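Local atomic coordinates of globin protein (Ramazzottius varieornatus, PDB entry 5ZIQ), a protein that binds heme through two axial histidines on the iron and may bind oxygen, though its physiological role is unknown. Residues A[50-55]-A[131-136]; A[62-67]-A[86-91]. All coordinates share one frame; numbering follows the deposited sequence.

Both contacts belong to one globin fold, and both bear on the heme. Contact 1 joins two helices beside the pocket, and its Leu53 side chain lies about 4 Å from the heme and about 6 Å, at nearest atoms, from the side chain of His88, the iron ligand in contact 2. Along the chain contact 2 is nested within the loop that contact 1 closes, and the two centres are about 12 Å apart. They meet directly through apolar groups: Leu50 CD2 lies 3.9 Å from His88 CG, while Phe54 CZ touches Phe67 CD2 at 3.7 Å and Phe64 CD1 at 3.9 Å. Helix 42-56 thus packs against both partners of contact 2.

Contact 1 of 2, residues A[50-55]-A[131-136]; sequences LLKLFI and EKCLVF
With CG set opposite the backbone N and a bend at chi2 (66°), the Lys52 chain is carried across one face of the Phe136 ring, whose own CG also lies trans to N (chi1 177°). The two side chains cross at about a right angle. Lys52 CE sits 3.6 Å from Phe136 CD1 and makes a CH-pi contact, and NZ, 4.2 Å from the Phe136 ring centroid, adds a cation-pi interaction over the same face. A lysine suits this partly exposed site because its methylenes cover the ring while its charge stays near the pi cloud. Were Phe136 replaced by an alanine, the Lys52 ammonium would probably lose its aromatic face and the aliphatic chain would be freer to swing. Deeper in, Cys133 aims its sulfur at the backbone of helix 42-56: SG lies 3.4 Å from Leu53 N and 3.7 Å from Leu53 CB. So small a side chain lets the backbones close in, with CA atoms of Lys52 and Cys133 5.7 Å apart. Leu53 also packs on Met130 and touches the heme. The short axes cross at 128° and approach to 8.7 Å, the close B/G helix crossing of the globin fold.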
loop_
_atom_site.group_PDB
_atom_site.type_symbol
_atom_site.label_atom_id
_atom_site.label_comp_id
_atom_site.label_asym_id
_atom_site.label_seq_id
_atom_site.Cartn_x
_atom_site.Cartn_y
_atom_site.Cartn_z
ATOM N N LEU A 50 -1.509 -6.313 -6.105
ATOM C CA LEU A 50 -2.872 -6.713 -6.480
ATOM C C LEU A 50 -2.972 -8.187 -6.818
ATOM O O LEU A 50 -3.919 -8.837 -6.400
ATOM C CB LEU A 50 -3.450 -5.865 -7.617
ATOM C CG LEU A 50 -3.776 -4.397 -7.274
ATOM C CD1 LEU A 50 -4.408 -3.728 -8.482
ATOM C CD2 LEU A 50 -4.669 -4.201 -6.055
ATOM N N LEU A 51 -1.990 -8.720 -7.545
ATOM C CA LEU A 51 -1.966 -10.154 -7.835
ATOM C C LEU A 51 -1.895 -10.970 -6.546
ATOM O O LEU A 51 -2.582 -11.996 -6.437
ATOM C CB LEU A 51 -0.845 -10.527 -8.814
ATOM C CG LEU A 51 -0.989 -9.888 -10.197
ATOM C CD1 LEU A 51 0.225 -10.194 -11.051
ATOM C CD2 LEU A 51 -2.302 -10.244 -10.916
ATOM N N LYS A 52 -1.137 -10.497 -5.553
ATOM C CA LYS A 52 -1.073 -11.187 -4.261
ATOM C C LYS A 52 -2.420 -11.107 -3.538
ATOM O O LYS A 52 -2.888 -12.104 -2.966
ATOM C CB LYS A 52 0.072 -10.670 -3.389
ATOM C CG LYS A 52 0.297 -11.450 -2.101
ATOM C CD LYS A 52 0.767 -12.872 -2.366
ATOM C CE LYS A 52 1.412 -13.440 -1.124
ATOM N NZ LYS A 52 1.823 -14.853 -1.324
ATOM N N LEU A 53 -3.062 -9.935 -3.592
ATOM C CA LEU A 53 -4.395 -9.800 -2.978
ATOM C C LEU A 53 -5.367 -10.843 -3.510
ATOM O O LEU A 53 -6.129 -11.460 -2.748
ATOM C CB LEU A 53 -4.959 -8.401 -3.224
ATOM C CG LEU A 53 -6.319 -8.083 -2.593
ATOM C CD1 LEU A 53 -6.272 -8.025 -1.066
ATOM C CD2 LEU A 53 -6.841 -6.771 -3.159
ATOM N N PHE A 54 -5.317 -11.050 -4.822
ATOM C CA PHE A 54 -6.250 -11.946 -5.484
ATOM C C PHE A 54 -5.955 -13.406 -5.138
ATOM O O PHE A 54 -6.870 -14.225 -5.176
ATOM C CB PHE A 54 -6.271 -11.732 -7.004
ATOM C CG PHE A 54 -6.630 -10.328 -7.442
ATOM C CD1 PHE A 54 -7.359 -9.452 -6.625
ATOM C CD2 PHE A 54 -6.239 -9.881 -8.710
ATOM C CE1 PHE A 54 -7.669 -8.162 -7.063
ATOM C CE2 PHE A 54 -6.568 -8.612 -9.157
ATOM C CZ PHE A 54 -7.276 -7.741 -8.330
ATOM N N ILE A 55 -4.699 -13.716 -4.787
ATOM C CA ILE A 55 -4.306 -15.067 -4.329
ATOM C C ILE A 55 -4.845 -15.289 -2.917
ATOM O O ILE A 55 -5.478 -16.311 -2.636
ATOM C CB ILE A 55 -2.764 -15.289 -4.354
ATOM C CG1 ILE A 55 -2.239 -15.378 -5.793
ATOM C CG2 ILE A 55 -2.365 -16.567 -3.607
ATOM C CD1 ILE A 55 -0.765 -15.034 -5.925
ATOM N N GLU A 131 -2.183 -4.709 3.521
ATOM C CA GLU A 131 -0.909 -4.715 4.285
ATOM C C GLU A 131 -0.006 -5.893 3.968
ATOM O O GLU A 131 1.159 -5.696 3.668
ATOM C CB GLU A 131 -1.141 -4.694 5.805
ATOM C CG GLU A 131 -1.938 -3.513 6.295
ATOM C CD GLU A 131 -2.012 -3.457 7.803
ATOM O OE1 GLU A 131 -1.382 -4.275 8.519
ATOM O OE2 GLU A 131 -2.720 -2.586 8.283
ATOM N N LYS A 132 -0.554 -7.114 4.037
ATOM C CA LYS A 132 0.199 -8.334 3.734
ATOM C C LYS A 132 0.705 -8.298 2.305
ATOM O O LYS A 132 1.767 -8.809 2.028
ATOM C CB LYS A 132 -0.657 -9.606 3.932
ATOM C CG LYS A 132 -0.650 -10.187 5.347
ATOM C CD LYS A 132 -1.753 -11.223 5.562
ATOM C CE LYS A 132 -1.261 -12.649 5.355
ATOM N NZ LYS A 132 -2.017 -13.616 6.169
ATOM N N CYS A 133 -0.070 -7.695 1.411
ATOM C CA CYS A 133 0.307 -7.604 -0.008
ATOM C C CYS A 133 1.471 -6.658 -0.225
ATOM O O CYS A 133 2.391 -6.981 -0.978
ATOM C CB CYS A 133 -0.884 -7.203 -0.865
ATOM S SG CYS A 133 -2.219 -8.400 -0.732
ATOM N N LEU A 134 1.440 -5.501 0.446
ATOM C CA LEU A 134 2.582 -4.594 0.427
ATOM C C LEU A 134 3.804 -5.244 1.052
ATOM O O LEU A 134 4.886 -5.172 0.484
ATOM C CB LEU A 134 2.260 -3.261 1.119
ATOM C CG LEU A 134 3.424 -2.265 1.146
ATOM C CD1 LEU A 134 3.991 -1.936 -0.239
ATOM C CD2 LEU A 134 2.945 -0.998 1.850
ATOM N N VAL A 135 3.628 -5.894 2.204
ATOM C CA VAL A 135 4.742 -6.648 2.817
ATOM C C VAL A 135 5.336 -7.684 1.848
ATOM O O VAL A 135 6.557 -7.786 1.710
ATOM C CB VAL A 135 4.307 -7.285 4.155
ATOM C CG1 VAL A 135 5.311 -8.318 4.644
ATOM C CG2 VAL A 135 4.092 -6.191 5.189
ATOM N N PHE A 136 4.470 -8.431 1.171
ATOM C CA PHE A 136 4.921 -9.397 0.163
ATOM C C PHE A 136 5.783 -8.738 -0.906
ATOM O O PHE A 136 6.846 -9.251 -1.257
ATOM C CB PHE A 136 3.747 -10.130 -0.483
ATOM C CG PHE A 136 4.165 -11.079 -1.569
ATOM C CD1 PHE A 136 4.819 -12.274 -1.257
ATOM C CD2 PHE A 136 3.933 -10.765 -2.907
ATOM C CE1 PHE A 136 5.204 -13.147 -2.262
ATOM C CE2 PHE A 136 4.323 -11.637 -3.921
ATOM C CZ PHE A 136 4.967 -12.822 -3.593
#

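Contact 2 of 2, residues A[62-67]-A[86-91]; sequences DLFPKF and LAHITP. With HEM (protoporphyrin IX containing Fe), chain E.
Phe64 and His88 meet as an offset edge-to-face pair, their planes at 76° and their ring centroids 5.8 Å apart. The edge of the phenyl ring does the touching: CZ of Phe64 stands 4.0 Å from CE1 of His88, which lies near the plane of the phenyl ring. Both rings also touch the heme. His88 points its NE2 at the iron, 2.1 Å from FE, and His116 supplies the second axial nitrogen, which makes the iron six-coordinate. Imidazole suits the task because it carries a second nitrogen: ND1 is hydrogen-bonded to Ala84 O, one turn earlier in the helix, and this should limit rotation of the ring about the iron bond. Phe64, with CG beside its backbone N (chi1 -62°), reaches the porphyrin at the methine carbon, Phe64 CZ to HEM CHB being 3.2 Å. The heme methyl CMA lies over one of its faces, while the propionate oxygen O2A comes to its edge, 3.3 Å from Phe64 CE2. A flat apolar ring can thus touch imidazole and porphyrin rim at once, consistent with the phenylalanine that globins keep at the start of the CD region. Farther along, Thr90 OG1 donates to Leu86 O at 2.7 Å. The backbone N-H of Thr90 reaches the same oxygen from the opposite face of the carbonyl plane; Pro91, lacking an N-H, follows at the kink and packs on the heme. Around the pair, Phe64 also rests on Ala84 of helix 79-97, His88 touches Met130 of helix 127-142, and Phe67 pairs edge-to-face with Phe81 of helix 79-97.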
loop_
_atom_site.group_PDB
_atom_site.type_symbol
_atom_site.label_atom_id
_atom_site.label_comp_id
_atom_site.label_asym_id
_atom_site.label_seq_id
_atom_site.Cartn_x
_atom_site.Cartn_y
_atom_site.Cartn_z
ATOM N N ASP A 62 -13.315 -9.710 -7.608
ATOM C CA ASP A 62 -14.692 -9.352 -7.950
ATOM C C ASP A 62 -15.055 -7.890 -7.711
ATOM O O ASP A 62 -16.030 -7.401 -8.292
ATOM C CB ASP A 62 -15.689 -10.215 -7.162
ATOM C CG ASP A 62 -15.639 -11.683 -7.531
ATOM O OD1 ASP A 62 -15.134 -12.030 -8.616
ATOM O OD2 ASP A 62 -16.137 -12.495 -6.726
ATOM N N LEU A 63 -14.300 -7.201 -6.849
ATOM C CA LEU A 63 -14.518 -5.757 -6.645
ATOM C C LEU A 63 -13.972 -4.934 -7.810
ATOM O O LEU A 63 -14.252 -3.742 -7.909
ATOM C CB LEU A 63 -13.952 -5.273 -5.292
ATOM C CG LEU A 63 -14.416 -5.934 -3.986
ATOM C CD1 LEU A 63 -14.015 -5.072 -2.794
ATOM C CD2 LEU A 63 -15.913 -6.167 -3.958
ATOM N N PHE A 64 -13.216 -5.586 -8.696
ATOM C CA PHE A 64 -12.680 -4.950 -9.898
ATOM C C PHE A 64 -13.262 -5.667 -11.127
ATOM O O PHE A 64 -12.606 -6.556 -11.707
ATOM C CB PHE A 64 -11.165 -5.072 -9.976
ATOM C CG PHE A 64 -10.401 -4.420 -8.860
ATOM C CD1 PHE A 64 -10.097 -5.131 -7.696
ATOM C CD2 PHE A 64 -9.941 -3.107 -8.989
ATOM C CE1 PHE A 64 -9.331 -4.542 -6.677
ATOM C CE2 PHE A 64 -9.190 -2.513 -7.976
ATOM C CZ PHE A 64 -8.879 -3.229 -6.828
ATOM N N PRO A 65 -14.496 -5.305 -11.537
ATOM C CA PRO A 65 -15.153 -6.034 -12.640
ATOM C C PRO A 65 -14.367 -6.041 -13.970
ATOM O O PRO A 65 -14.521 -6.974 -14.766
ATOM C CB PRO A 65 -16.492 -5.299 -12.808
ATOM C CG PRO A 65 -16.702 -4.556 -11.532
ATOM C CD PRO A 65 -15.330 -4.184 -11.058
ATOM N N LYS A 66 -13.515 -5.036 -14.184
ATOM C CA LYS A 66 -12.684 -4.945 -15.399
ATOM C C LYS A 66 -11.660 -6.082 -15.557
ATOM O O LYS A 66 -11.102 -6.269 -16.653
ATOM C CB LYS A 66 -11.981 -3.582 -15.476
ATOM C CG LYS A 66 -12.908 -2.420 -15.802
ATOM C CD LYS A 66 -12.209 -1.079 -15.616
ATOM C CE LYS A 66 -13.209 0.071 -15.544
ATOM N NZ LYS A 66 -12.572 1.392 -15.253
ATOM N N PHE A 67 -11.429 -6.834 -14.475
ATOM C CA PHE A 67 -10.417 -7.909 -14.459
ATOM C C PHE A 67 -11.000 -9.312 -14.630
ATOM O O PHE A 67 -10.243 -10.280 -14.720
ATOM C CB PHE A 67 -9.549 -7.876 -13.165
ATOM C CG PHE A 67 -8.955 -6.528 -12.831
ATOM C CD1 PHE A 67 -8.824 -5.522 -13.798
ATOM C CD2 PHE A 67 -8.487 -6.277 -11.533
ATOM C CE1 PHE A 67 -8.284 -4.284 -13.470
ATOM C CE2 PHE A 67 -7.926 -5.044 -11.208
ATOM C CZ PHE A 67 -7.843 -4.051 -12.177
ATOM N N LEU A 86 -1.265 1.196 -10.063
ATOM C CA LEU A 86 -0.709 2.485 -9.668
ATOM C C LEU A 86 -1.516 3.130 -8.553
ATOM O O LEU A 86 -0.943 3.745 -7.668
ATOM C CB LEU A 86 -0.583 3.419 -10.866
ATOM C CG LEU A 86 0.554 3.015 -11.799
ATOM C CD1 LEU A 86 0.411 3.762 -13.118
ATOM C CD2 LEU A 86 1.904 3.312 -11.144
ATOM N N ALA A 87 -2.850 2.958 -8.578
ATOM C CA ALA A 87 -3.693 3.523 -7.515
ATOM C C ALA A 87 -3.389 2.894 -6.163
ATOM O O ALA A 87 -3.446 3.576 -5.140
ATOM C CB ALA A 87 -5.176 3.361 -7.853
ATOM N N HIS A 88 -2.978 1.625 -6.171
ATOM C CA HIS A 88 -2.752 0.895 -4.924
ATOM C C HIS A 88 -1.382 1.009 -4.298
ATOM O O HIS A 88 -1.215 0.795 -3.103
ATOM C CB HIS A 88 -3.310 -0.521 -5.033
ATOM C CG HIS A 88 -4.798 -0.476 -5.018
ATOM N ND1 HIS A 88 -5.524 -0.139 -6.137
ATOM C CD2 HIS A 88 -5.672 -0.467 -3.986
ATOM C CE1 HIS A 88 -6.791 0.017 -5.817
ATOM N NE2 HIS A 88 -6.907 -0.162 -4.511
ATOM N N ILE A 89 -0.405 1.397 -5.108
ATOM C CA ILE A 89 0.935 1.626 -4.593
ATOM C C ILE A 89 1.179 3.120 -4.322
ATOM O O ILE A 89 1.906 3.468 -3.400
ATOM C CB ILE A 89 2.021 1.018 -5.531
ATOM C CG1 ILE A 89 3.414 1.122 -4.914
ATOM C CG2 ILE A 89 2.064 1.689 -6.898
ATOM C CD1 ILE A 89 3.585 0.343 -3.634
ATOM N N THR A 90 0.598 3.984 -5.156
ATOM C CA THR A 90 0.938 5.409 -5.117
ATOM C C THR A 90 0.761 6.029 -3.724
ATOM O O THR A 90 1.664 6.727 -3.282
ATOM C CB THR A 90 0.195 6.210 -6.202
ATOM O OG1 THR A 90 0.718 5.865 -7.497
ATOM C CG2 THR A 90 0.326 7.714 -5.989
ATOM N N PRO A 91 -0.372 5.772 -3.034
ATOM C CA PRO A 91 -0.512 6.455 -1.725
ATOM C C PRO A 91 0.561 6.070 -0.701
ATOM O O PRO A 91 0.894 6.869 0.156
ATOM C CB PRO A 91 -1.916 6.034 -1.247
ATOM C CG PRO A 91 -2.658 5.840 -2.516
ATOM C CD PRO A 91 -1.652 5.131 -3.412
HETATM C CHA HEM E . -9.816 2.712 -5.538
HETATM C CHB HEM E . -10.204 -1.908 -4.183
HETATM C CHC HEM E . -7.361 -0.829 -0.337
HETATM C CHD HEM E . -5.802 3.023 -2.836
HETATM C C1A HEM E . -10.223 1.402 -5.467
HETATM C C2A HEM E . -11.250 0.825 -6.255
HETATM C C3A HEM E . -11.365 -0.479 -5.877
HETATM C C4A HEM E . -10.409 -0.722 -4.862
HETATM C CMA HEM E . -12.318 -1.491 -6.455
HETATM C CAA HEM E . -12.056 1.543 -7.315
HETATM C CBA HEM E . -11.838 0.920 -8.700
HETATM C CGA HEM E . -10.438 1.188 -9.181
HETATM O O1A HEM E . -9.965 2.344 -9.116
HETATM O O2A HEM E . -9.743 0.259 -9.640
HETATM C C1B HEM E . -9.500 -2.002 -2.969
HETATM C C2B HEM E . -9.516 -3.142 -2.126
HETATM C C3B HEM E . -8.732 -2.866 -1.041
HETATM C C4B HEM E . -8.200 -1.500 -1.239
HETATM C CMB HEM E . -10.285 -4.417 -2.385
HETATM C CAB HEM E . -8.447 -3.743 0.104
HETATM C CBB HEM E . -8.134 -5.021 -0.111
HETATM C C1C HEM E . -6.600 0.270 -0.710
HETATM C C2C HEM E . -5.432 0.729 -0.097
HETATM C C3C HEM E . -4.979 1.820 -0.835
HETATM C C4C HEM E . -5.886 2.024 -1.901
HETATM C CMC HEM E . -4.786 0.145 1.131
HETATM C CAC HEM E . -3.781 2.648 -0.617
HETATM C CBC HEM E . -3.041 2.549 0.469
HETATM C C1D HEM E . -6.842 3.252 -3.736
HETATM C C2D HEM E . -6.880 4.479 -4.550
HETATM C C3D HEM E . -7.994 4.395 -5.302
HETATM C C4D HEM E . -8.637 3.118 -4.938
HETATM C CMD HEM E . -5.861 5.599 -4.529
HETATM C CAD HEM E . -8.486 5.415 -6.310
HETATM C CBD HEM E . -9.594 6.232 -5.658
HETATM C CGD HEM E . -10.140 7.273 -6.604
HETATM O O1D HEM E . -9.493 7.578 -7.627
HETATM O O2D HEM E . -11.239 7.833 -6.362
HETATM N NA HEM E . -9.744 0.455 -4.595
HETATM N NB HEM E . -8.735 -1.077 -2.387
HETATM N NC HEM E . -6.861 1.076 -1.785
HETATM N ND HEM E . -7.910 2.468 -4.003
HETATM FE FE HEM E . -8.321 0.774 -3.223
#